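PDB 1UOC: Poly(A) ribonuclease POP2 from Saccharomyces cerevisiae, which degrades RNA from its 3' end with a preference for poly(A), as the RNase D-type nuclease domain of a subunit of the CCR4-NOT mRNA deadenylase complex. Local coordinates for residues F15-W20 with N95-W100; A29-L34 with W100-E105; N39-S44 with L81-S86. All coordinates share one frame; numbering follows the deposited sequence.

Interaction 1 of 3, residues F15-W20 with N95-W100; sequences FVRDVW and NGPSTW
Arg17 and Trp100 pair as neighbours in a short parallel bridge, and the tight part of the contact is gathered round it. The amide N of Arg17 donates to Thr99 O at 2.9 Å in a nearly straight bond (165° at the hydrogen), and Trp100 CA comes within 3.3 Å of Arg17 O in a CA-H...O contact. On the face that carries Arg17 and Trp100, Val19 CG2 meets the edge of the indole at CD1, 3.7 Å away. On the other face Val16 CG2 lies 3.9 Å from Thr99 CG2. The arginine chain, bent at chi2 and chi3, crosses Pro97, whose CG lies over one face of the guanidinium and whose CD is 3.3 Å from NH2. Arg17 NE makes a salt bridge to Glu27, whose other carboxylate oxygen accepts from Trp100 NE1, so one carboxylate serves both Arg17 NE and the indole N-H and probably steadies them.

Toward Phe15 the contact opens out. The exposed phenyl ring offers only its edge to the proline, CE2 standing 3.9 Å from Pro97 CB, and a water bridges the backbones, donating to Phe15 O and accepting from Ser98 N.

Strand 17-19 is the outermost strand on this side of the sheet, with strand 99-103 next to it; helix 24-34 packs against the Val19 and Trp100 face.

Interaction 2 of 3, residues A29-L34 with W100-E105; sequences AVIRQL and WQFNFE. With CA (calcium ion), chain C.
Ile31 lies over one face of the Trp100 indole, the central contact between helix 29-34 and strand 100-103. Its CG1 stands 3.7 Å from the centroid of the six-membered ring and only 7° off the ring normal, a CH-pi contact. The two side chains slide past each other in opposite directions. Two other helix residues meet the rim of the same ring: Leu34 CD1 lies in the ring plane 3.8 Å from CH2, and Val30 CG1 approaches CZ2 near the plane at 4.1 Å. Three side chains from successive positions and the next turn of the helix therefore hold the benzo end of the indole at a face and along its edge. Ile31 also reaches further: with chi2 extended (170°), CD1 meets Phe102 tip to tip, 3.8 Å from CZ and in the plane of the phenyl ring.

A second shell surrounds these groups and probably limits their movement. Glu27, the partner of the indole N-H, lies one turn before Ile31 on the same helix, and its hold is likely to limit rotation of the ring. Phe102 meets Phe28 on the helix side and is packed edge-to-face with Phe141. At the end of the helix, away from the strand, the backbone O of Gln33 binds a calcium ion at 2.3 Å; Ser36 OG is another ligand, and a bound water that also donates to Arg32 O sits at 2.7 Å from the metal.

The axes of segments 29-34 and 100-103 approach to 12.4 Å, with their N-to-C directions 143° apart. Apolar packing of this kind, with no hydrogen bond between the segments, joins a helix to the face of a central mixed sheet, as in the alpha/beta fold of the DEDD nucleases.

Interaction 3 of 3, residues N39-S44 with L81-S86; sequences NHVSIS and LGLSLS
His40 and Ser86 form the first of three antiparallel hydrogen-bonded pairs that hold strands 40-44 and 81-86 together. His40 N donates to Ser86 O at 2.8 Å, and Ser86 N returns a bond to His40 O. Ser42 with Ser84 and Ser44 with Gly82 repeat this two-bond pattern, the bond from Gly82 N to Ser44 O measuring 2.9 Å. At the outer end Asn39 and His40 both face Ser86, a classic beta bulge. The imidazole turns away from the partner strand, and its ND1 donates to Asn39 OD1 at 3.0 Å, with the acceptor close to the ring plane. An alanine in place of His40 would probably leave Asn39 OD1 without this donor and the Asn39 side chain freer to turn beside the bulge.

On the face of His40, Ser42 and Ser44, the hydroxyls of Ser42 and Ser84 are met by other parts of the fold. Ser42 OG lies 3.2 Å from Ser84 CB and is hydrogen-bonded to Ser251 O of helix 247-264, whereas Ser84 OG bonds to Thr99 and Lys92.

The opposite face is apolar. Val41 and Leu85 lie side by side, CG1 to CD1 at 3.6 Å, as do Ile43 and Leu83, whose CD2 is 3.9 Å from Ile43 CB. Trp158 of the neighbouring strand 157-160 touches both Val41 and Leu83.

This antiparallel pair belongs to the central sheet of the RNase H-like DEDD fold, and it brings Ser44, a predicted ligand of the catalytic divalent metal, beside Gln250.

From the N terminus, strand 17-19 comes first and, after a long excursion, is joined by residues 95-100, so that interaction 1 closes the widest loop. Helix 24-34 follows strand 17-19 directly and meets residues 100-105 in interaction 2; the two contacts cross along the chain and share Trp100. Interaction 3 is nested inside both loops, strand 40-48 being met by strand 77-86 after helix 61-73. Strand 99-103 then lies between strands 17-19 and 77-86, bonding to the latter through Trp100 N to Leu83 O and Phe102 N to Leu81 O. Together the contacts tie four adjacent strands of the sheet to one another and helix 24-34 to strand 99-103.

Interaction 1 of 3, residues F15-W20 with N95-W100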
loop_
_atom_site.group_PDB
_atom_site.type_symbol
_atom_site.label_atom_id
_atom_site.label_comp_id
_atom_site.label_asym_id
_atom_site.label_seq_id
_atom_site.Cartn_x
_atom_site.Cartn_y
_atom_site.Cartn_z
ATOM N N PHE A 15 1.138 3.659 -15.836
ATOM C CA PHE A 15 1.216 2.332 -16.424
ATOM C C PHE A 15 1.490 1.349 -15.290
ATOM O O PHE A 15 2.410 1.561 -14.501
ATOM C CB PHE A 15 2.364 2.280 -17.440
ATOM C CG PHE A 15 2.707 0.890 -17.887
ATOM C CD1 PHE A 15 1.844 0.179 -18.715
ATOM C CD2 PHE A 15 3.871 0.270 -17.440
ATOM C CE1 PHE A 15 2.131 -1.140 -19.093
ATOM C CE2 PHE A 15 4.172 -1.051 -17.809
ATOM C CZ PHE A 15 3.298 -1.758 -18.637
ATOM N N VAL A 16 0.692 0.285 -15.209
ATOM C CA VAL A 16 0.849 -0.736 -14.175
ATOM C C VAL A 16 1.309 -2.070 -14.764
ATOM O O VAL A 16 0.617 -2.653 -15.596
ATOM C CB VAL A 16 -0.479 -0.999 -13.433
ATOM C CG1 VAL A 16 -0.275 -2.078 -12.385
ATOM C CG2 VAL A 16 -0.994 0.272 -12.794
ATOM N N ARG A 17 2.468 -2.564 -14.338
ATOM C CA ARG A 17 2.942 -3.840 -14.853
ATOM C C ARG A 17 2.358 -4.961 -14.016
ATOM O O ARG A 17 2.501 -4.963 -12.792
ATOM C CB ARG A 17 4.465 -3.942 -14.795
ATOM C CG ARG A 17 4.974 -5.362 -15.057
ATOM C CD ARG A 17 5.286 -5.595 -16.528
ATOM N NE ARG A 17 6.625 -5.115 -16.874
ATOM C CZ ARG A 17 6.909 -4.378 -17.945
ATOM N NH1 ARG A 17 5.950 -4.031 -18.788
ATOM N NH2 ARG A 17 8.155 -3.976 -18.170
ATOM N N ASP A 18 1.688 -5.898 -14.679
ATOM C CA ASP A 18 1.104 -7.042 -14.007
ATOM C C ASP A 18 2.213 -8.048 -13.769
ATOM O O ASP A 18 3.075 -8.254 -14.632
ATOM C CB ASP A 18 0.018 -7.685 -14.867
ATOM C CG ASP A 18 -1.369 -7.229 -14.485
ATOM O OD1 ASP A 18 -1.810 -7.526 -13.352
ATOM O OD2 ASP A 18 -2.023 -6.569 -15.318
ATOM N N VAL A 19 2.205 -8.652 -12.589
ATOM C CA VAL A 19 3.209 -9.641 -12.245
ATOM C C VAL A 19 2.509 -10.950 -11.892
ATOM O O VAL A 19 1.510 -10.960 -11.166
ATOM C CB VAL A 19 4.075 -9.176 -11.043
ATOM C CG1 VAL A 19 5.279 -10.094 -10.878
ATOM C CG2 VAL A 19 4.537 -7.734 -11.249
ATOM N N TRP A 20 3.033 -12.041 -12.448
ATOM C CA TRP A 20 2.526 -13.385 -12.216
ATOM C C TRP A 20 3.756 -14.198 -11.860
ATOM O O TRP A 20 4.825 -13.628 -11.685
ATOM C CB TRP A 20 1.844 -13.942 -13.478
ATOM C CG TRP A 20 0.727 -13.067 -13.954
ATOM C CD1 TRP A 20 0.831 -11.988 -14.785
ATOM C CD2 TRP A 20 -0.643 -13.119 -13.538
ATOM N NE1 TRP A 20 -0.383 -11.363 -14.908
ATOM C CE2 TRP A 20 -1.306 -12.033 -14.153
ATOM C CE3 TRP A 20 -1.371 -13.969 -12.705
ATOM C CZ2 TRP A 20 -2.663 -11.775 -13.963
ATOM C CZ3 TRP A 20 -2.726 -13.718 -12.512
ATOM C CH2 TRP A 20 -3.358 -12.626 -13.139
ATOM N N ASN A 95 11.393 5.516 -18.489
ATOM C CA ASN A 95 11.299 4.273 -19.234
ATOM C C ASN A 95 11.012 3.115 -18.294
ATOM O O ASN A 95 11.518 3.074 -17.178
ATOM C CB ASN A 95 12.600 3.985 -19.984
ATOM C CG ASN A 95 12.610 4.573 -21.376
ATOM O OD1 ASN A 95 13.174 3.984 -22.300
ATOM N ND2 ASN A 95 11.989 5.739 -21.540
ATOM N N GLY A 96 10.202 2.169 -18.746
ATOM C CA GLY A 96 9.899 1.017 -17.920
ATOM C C GLY A 96 8.835 1.281 -16.873
ATOM O O GLY A 96 8.438 2.431 -16.647
ATOM N N PRO A 97 8.360 0.217 -16.208
ATOM C CA PRO A 97 7.333 0.257 -15.164
ATOM C C PRO A 97 7.813 0.826 -13.826
ATOM O O PRO A 97 8.952 0.618 -13.406
ATOM C CB PRO A 97 6.917 -1.203 -15.046
ATOM C CG PRO A 97 8.229 -1.908 -15.267
ATOM C CD PRO A 97 8.771 -1.171 -16.474
ATOM N N SER A 98 6.903 1.511 -13.154
ATOM C CA SER A 98 7.175 2.130 -11.872
ATOM C C SER A 98 6.072 1.705 -10.873
ATOM O O SER A 98 6.054 2.126 -9.713
ATOM C CB SER A 98 7.158 3.639 -12.068
ATOM O OG SER A 98 7.811 4.273 -11.014
ATOM N N THR A 99 5.138 0.890 -11.350
ATOM C CA THR A 99 4.046 0.401 -10.517
ATOM C C THR A 99 3.814 -1.045 -10.898
ATOM O O THR A 99 3.818 -1.389 -12.074
ATOM C CB THR A 99 2.746 1.205 -10.742
ATOM O OG1 THR A 99 2.962 2.564 -10.369
ATOM C CG2 THR A 99 1.609 0.645 -9.865
ATOM N N TRP A 100 3.607 -1.886 -9.899
ATOM C CA TRP A 100 3.417 -3.304 -10.127
ATOM C C TRP A 100 2.170 -3.781 -9.422
ATOM O O TRP A 100 1.791 -3.248 -8.375
ATOM C CB TRP A 100 4.612 -4.079 -9.559
ATOM C CG TRP A 100 5.910 -3.821 -10.280
ATOM C CD1 TRP A 100 6.418 -4.528 -11.333
ATOM C CD2 TRP A 100 6.817 -2.735 -10.048
ATOM N NE1 TRP A 100 7.581 -3.948 -11.772
ATOM C CE2 TRP A 100 7.849 -2.842 -11.005
ATOM C CE3 TRP A 100 6.851 -1.676 -9.129
ATOM C CZ2 TRP A 100 8.911 -1.930 -11.070
ATOM C CZ3 TRP A 100 7.901 -0.771 -9.192
ATOM C CH2 TRP A 100 8.919 -0.903 -10.160
HETATM O O HOH W 1 4.906 2.695 -14.315
#

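Interaction 2 of 3, residues A29-L34 with W100-E105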
loop_
_atom_site.group_PDB
_atom_site.type_symbol
_atom_site.label_atom_id
_atom_site.label_comp_id
_atom_site.label_asym_id
_atom_site.label_seq_id
_atom_site.Cartn_x
_atom_site.Cartn_y
_atom_site.Cartn_z
ATOM N N ALA A 29 13.933 -7.759 -9.791
ATOM C CA ALA A 29 15.302 -7.357 -10.117
ATOM C C ALA A 29 15.255 -5.864 -10.469
ATOM O O ALA A 29 16.138 -5.101 -10.082
ATOM C CB ALA A 29 15.831 -8.171 -11.289
ATOM N N VAL A 30 14.210 -5.455 -11.191
ATOM C CA VAL A 30 14.029 -4.050 -11.567
ATOM C C VAL A 30 13.731 -3.195 -10.333
ATOM O O VAL A 30 14.260 -2.099 -10.189
ATOM C CB VAL A 30 12.859 -3.877 -12.569
ATOM C CG1 VAL A 30 12.582 -2.389 -12.804
ATOM C CG2 VAL A 30 13.189 -4.576 -13.885
ATOM N N ILE A 31 12.876 -3.695 -9.444
ATOM C CA ILE A 31 12.535 -2.964 -8.222
ATOM C C ILE A 31 13.819 -2.704 -7.433
ATOM O O ILE A 31 14.076 -1.604 -6.959
ATOM C CB ILE A 31 11.559 -3.796 -7.342
ATOM C CG1 ILE A 31 10.188 -3.859 -8.018
ATOM C CG2 ILE A 31 11.455 -3.186 -5.929
ATOM C CD1 ILE A 31 9.219 -4.836 -7.368
ATOM N N ARG A 32 14.618 -3.747 -7.315
ATOM C CA ARG A 32 15.876 -3.712 -6.603
ATOM C C ARG A 32 16.837 -2.617 -7.094
ATOM O O ARG A 32 17.516 -1.979 -6.288
ATOM C CB ARG A 32 16.532 -5.087 -6.727
ATOM C CG ARG A 32 17.402 -5.508 -5.565
ATOM C CD ARG A 32 17.888 -6.949 -5.783
ATOM N NE ARG A 32 16.771 -7.880 -5.777
ATOM C CZ ARG A 32 16.560 -8.825 -6.687
ATOM N NH1 ARG A 32 17.397 -8.985 -7.705
ATOM N NH2 ARG A 32 15.493 -9.607 -6.581
ATOM N N GLN A 33 16.906 -2.375 -8.399
ATOM C CA GLN A 33 17.837 -1.350 -8.857
ATOM C C GLN A 33 17.228 0.041 -8.931
ATOM O O GLN A 33 17.943 1.013 -9.099
ATOM C CB GLN A 33 18.494 -1.737 -10.200
ATOM C CG GLN A 33 17.702 -1.459 -11.449
ATOM C CD GLN A 33 17.893 -0.045 -11.993
ATOM O OE1 GLN A 33 17.063 0.438 -12.758
ATOM N NE2 GLN A 33 18.986 0.613 -11.617
ATOM N N LEU A 34 15.915 0.148 -8.773
ATOM C CA LEU A 34 15.290 1.467 -8.818
ATOM C C LEU A 34 15.191 2.077 -7.427
ATOM O O LEU A 34 15.318 3.293 -7.270
ATOM C CB LEU A 34 13.868 1.392 -9.409
ATOM C CG LEU A 34 13.638 1.017 -10.874
ATOM C CD1 LEU A 34 12.141 0.822 -11.121
ATOM C CD2 LEU A 34 14.199 2.100 -11.776
ATOM N N TRP A 100 3.607 -1.886 -9.899
ATOM C CA TRP A 100 3.417 -3.304 -10.127
ATOM C C TRP A 100 2.170 -3.781 -9.422
ATOM O O TRP A 100 1.791 -3.248 -8.375
ATOM C CB TRP A 100 4.612 -4.079 -9.559
ATOM C CG TRP A 100 5.910 -3.821 -10.280
ATOM C CD1 TRP A 100 6.418 -4.528 -11.333
ATOM C CD2 TRP A 100 6.817 -2.735 -10.048
ATOM N NE1 TRP A 100 7.581 -3.948 -11.772
ATOM C CE2 TRP A 100 7.849 -2.842 -11.005
ATOM C CE3 TRP A 100 6.851 -1.676 -9.129
ATOM C CZ2 TRP A 100 8.911 -1.930 -11.070
ATOM C CZ3 TRP A 100 7.901 -0.771 -9.192
ATOM C CH2 TRP A 100 8.919 -0.903 -10.160
ATOM N N GLN A 101 1.539 -4.792 -10.008
ATOM C CA GLN A 101 0.373 -5.412 -9.414
ATOM C C GLN A 101 0.697 -6.883 -9.355
ATOM O O GLN A 101 0.668 -7.569 -10.369
ATOM C CB GLN A 101 -0.893 -5.212 -10.242
ATOM C CG GLN A 101 -2.122 -5.795 -9.526
ATOM C CD GLN A 101 -3.430 -5.485 -10.230
ATOM O OE1 GLN A 101 -3.802 -6.149 -11.186
ATOM N NE2 GLN A 101 -4.127 -4.473 -9.757
ATOM N N PHE A 102 1.026 -7.358 -8.163
ATOM C CA PHE A 102 1.343 -8.758 -7.979
ATOM C C PHE A 102 0.047 -9.550 -7.812
ATOM O O PHE A 102 -0.801 -9.212 -6.988
ATOM C CB PHE A 102 2.239 -8.932 -6.750
ATOM C CG PHE A 102 3.554 -8.189 -6.841
ATOM C CD1 PHE A 102 3.644 -6.850 -6.458
ATOM C CD2 PHE A 102 4.693 -8.827 -7.310
ATOM C CE1 PHE A 102 4.852 -6.159 -6.542
ATOM C CE2 PHE A 102 5.911 -8.147 -7.400
ATOM C CZ PHE A 102 5.986 -6.807 -7.014
ATOM N N ASN A 103 -0.105 -10.603 -8.605
ATOM C CA ASN A 103 -1.302 -11.437 -8.551
ATOM C C ASN A 103 -0.921 -12.768 -7.892
ATOM O O ASN A 103 -0.018 -13.462 -8.349
ATOM C CB ASN A 103 -1.834 -11.638 -9.969
ATOM C CG ASN A 103 -2.156 -10.316 -10.666
ATOM O OD1 ASN A 103 -1.350 -9.786 -11.437
ATOM N ND2 ASN A 103 -3.333 -9.776 -10.389
ATOM N N PHE A 104 -1.596 -13.114 -6.801
ATOM C CA PHE A 104 -1.257 -14.330 -6.076
ATOM C C PHE A 104 -2.081 -15.555 -6.428
ATOM O O PHE A 104 -3.199 -15.448 -6.950
ATOM C CB PHE A 104 -1.331 -14.079 -4.570
ATOM C CG PHE A 104 -0.371 -13.037 -4.090
ATOM C CD1 PHE A 104 -0.759 -11.707 -3.984
ATOM C CD2 PHE A 104 0.938 -13.378 -3.771
ATOM C CE1 PHE A 104 0.149 -10.723 -3.560
ATOM C CE2 PHE A 104 1.853 -12.405 -3.350
ATOM C CZ PHE A 104 1.455 -11.076 -3.246
ATOM N N GLU A 105 -1.525 -16.721 -6.129
ATOM C CA GLU A 105 -2.203 -17.974 -6.417
ATOM C C GLU A 105 -3.527 -18.035 -5.680
ATOM O O GLU A 105 -3.648 -17.553 -4.557
ATOM C CB GLU A 105 -1.328 -19.171 -6.028
ATOM C CG GLU A 105 -1.201 -19.439 -4.541
ATOM C CD GLU A 105 -0.076 -20.426 -4.233
ATOM O OE1 GLU A 105 -0.013 -20.945 -3.099
ATOM O OE2 GLU A 105 0.754 -20.672 -5.133
HETATM CA CA CA C . 19.750 1.680 -7.895
HETATM O O HOH W 2 18.752 0.230 -5.893
#

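Interaction 3 of 3, residues N39-S44 with L81-S86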
loop_
_atom_site.group_PDB
_atom_site.type_symbol
_atom_site.label_atom_id
_atom_site.label_comp_id
_atom_site.label_asym_id
_atom_site.label_seq_id
_atom_site.Cartn_x
_atom_site.Cartn_y
_atom_site.Cartn_z
ATOM N N ASN A 39 13.084 5.893 -3.836
ATOM C CA ASN A 39 12.992 5.373 -2.477
ATOM C C ASN A 39 11.685 5.548 -1.717
ATOM O O ASN A 39 11.634 5.282 -0.513
ATOM C CB ASN A 39 14.174 5.898 -1.630
ATOM C CG ASN A 39 14.222 7.435 -1.530
ATOM O OD1 ASN A 39 13.234 8.124 -1.792
ATOM N ND2 ASN A 39 15.380 7.970 -1.130
ATOM N N HIS A 40 10.639 6.005 -2.397
ATOM C CA HIS A 40 9.318 6.140 -1.772
ATOM C C HIS A 40 8.477 5.000 -2.361
ATOM O O HIS A 40 8.342 4.878 -3.577
ATOM C CB HIS A 40 8.684 7.503 -2.084
ATOM C CG HIS A 40 9.161 8.613 -1.195
ATOM N ND1 HIS A 40 10.493 8.956 -1.077
ATOM C CD2 HIS A 40 8.484 9.438 -0.361
ATOM C CE1 HIS A 40 10.613 9.942 -0.203
ATOM N NE2 HIS A 40 9.411 10.253 0.248
ATOM N N VAL A 41 7.930 4.164 -1.487
ATOM C CA VAL A 41 7.145 3.003 -1.892
ATOM C C VAL A 41 5.736 3.016 -1.294
ATOM O O VAL A 41 5.574 3.108 -0.074
ATOM C CB VAL A 41 7.816 1.700 -1.397
ATOM C CG1 VAL A 41 7.221 0.481 -2.105
ATOM C CG2 VAL A 41 9.312 1.787 -1.617
ATOM N N SER A 42 4.722 2.909 -2.146
ATOM C CA SER A 42 3.341 2.868 -1.667
ATOM C C SER A 42 2.870 1.426 -1.815
ATOM O O SER A 42 3.352 0.692 -2.683
ATOM C CB SER A 42 2.452 3.770 -2.507
ATOM O OG SER A 42 2.454 3.314 -3.846
ATOM N N ILE A 43 1.943 1.020 -0.961
ATOM C CA ILE A 43 1.415 -0.331 -1.014
ATOM C C ILE A 43 -0.102 -0.366 -0.876
ATOM O O ILE A 43 -0.698 0.429 -0.153
ATOM C CB ILE A 43 2.034 -1.222 0.087
ATOM C CG1 ILE A 43 1.391 -2.612 0.048
ATOM C CG2 ILE A 43 1.863 -0.561 1.459
ATOM C CD1 ILE A 43 1.877 -3.537 1.126
ATOM N N SER A 44 -0.718 -1.300 -1.582
ATOM C CA SER A 44 -2.159 -1.479 -1.538
ATOM C C SER A 44 -2.424 -2.980 -1.593
ATOM O O SER A 44 -1.610 -3.754 -2.114
ATOM C CB SER A 44 -2.831 -0.782 -2.713
ATOM O OG SER A 44 -4.229 -0.755 -2.502
ATOM N N LEU A 81 -1.785 -7.378 -4.788
ATOM C CA LEU A 81 -1.032 -6.418 -4.009
ATOM C C LEU A 81 -0.285 -5.491 -4.961
ATOM O O LEU A 81 0.372 -5.942 -5.888
ATOM C CB LEU A 81 -0.062 -7.145 -3.070
ATOM C CG LEU A 81 0.801 -6.325 -2.107
ATOM C CD1 LEU A 81 1.284 -7.223 -0.974
ATOM C CD2 LEU A 81 1.992 -5.706 -2.840
ATOM N N GLY A 82 -0.402 -4.190 -4.735
ATOM C CA GLY A 82 0.282 -3.233 -5.583
ATOM C C GLY A 82 1.423 -2.498 -4.895
ATOM O O GLY A 82 1.365 -2.228 -3.700
ATOM N N LEU A 83 2.478 -2.201 -5.650
ATOM C CA LEU A 83 3.627 -1.448 -5.141
ATOM C C LEU A 83 3.965 -0.415 -6.198
ATOM O O LEU A 83 4.019 -0.723 -7.384
ATOM C CB LEU A 83 4.865 -2.332 -4.930
ATOM C CG LEU A 83 4.903 -3.338 -3.783
ATOM C CD1 LEU A 83 6.288 -3.991 -3.757
ATOM C CD2 LEU A 83 4.595 -2.648 -2.449
ATOM N N SER A 84 4.175 0.819 -5.768
ATOM C CA SER A 84 4.528 1.875 -6.693
ATOM C C SER A 84 5.758 2.571 -6.113
ATOM O O SER A 84 5.864 2.737 -4.891
ATOM C CB SER A 84 3.371 2.865 -6.838
ATOM O OG SER A 84 3.511 3.617 -8.027
ATOM N N LEU A 85 6.684 2.957 -6.988
ATOM C CA LEU A 85 7.908 3.628 -6.561
ATOM C C LEU A 85 8.090 4.995 -7.200
ATOM O O LEU A 85 7.706 5.206 -8.359
ATOM C CB LEU A 85 9.117 2.766 -6.925
ATOM C CG LEU A 85 9.628 1.733 -5.928
ATOM C CD1 LEU A 85 8.498 0.844 -5.476
ATOM C CD2 LEU A 85 10.723 0.911 -6.608
ATOM N N SER A 86 8.677 5.917 -6.447
ATOM C CA SER A 86 8.981 7.256 -6.936
ATOM C C SER A 86 9.941 7.900 -5.942
ATOM O O SER A 86 10.188 7.346 -4.866
ATOM C CB SER A 86 7.726 8.119 -7.042
ATOM O OG SER A 86 7.397 8.671 -5.769
#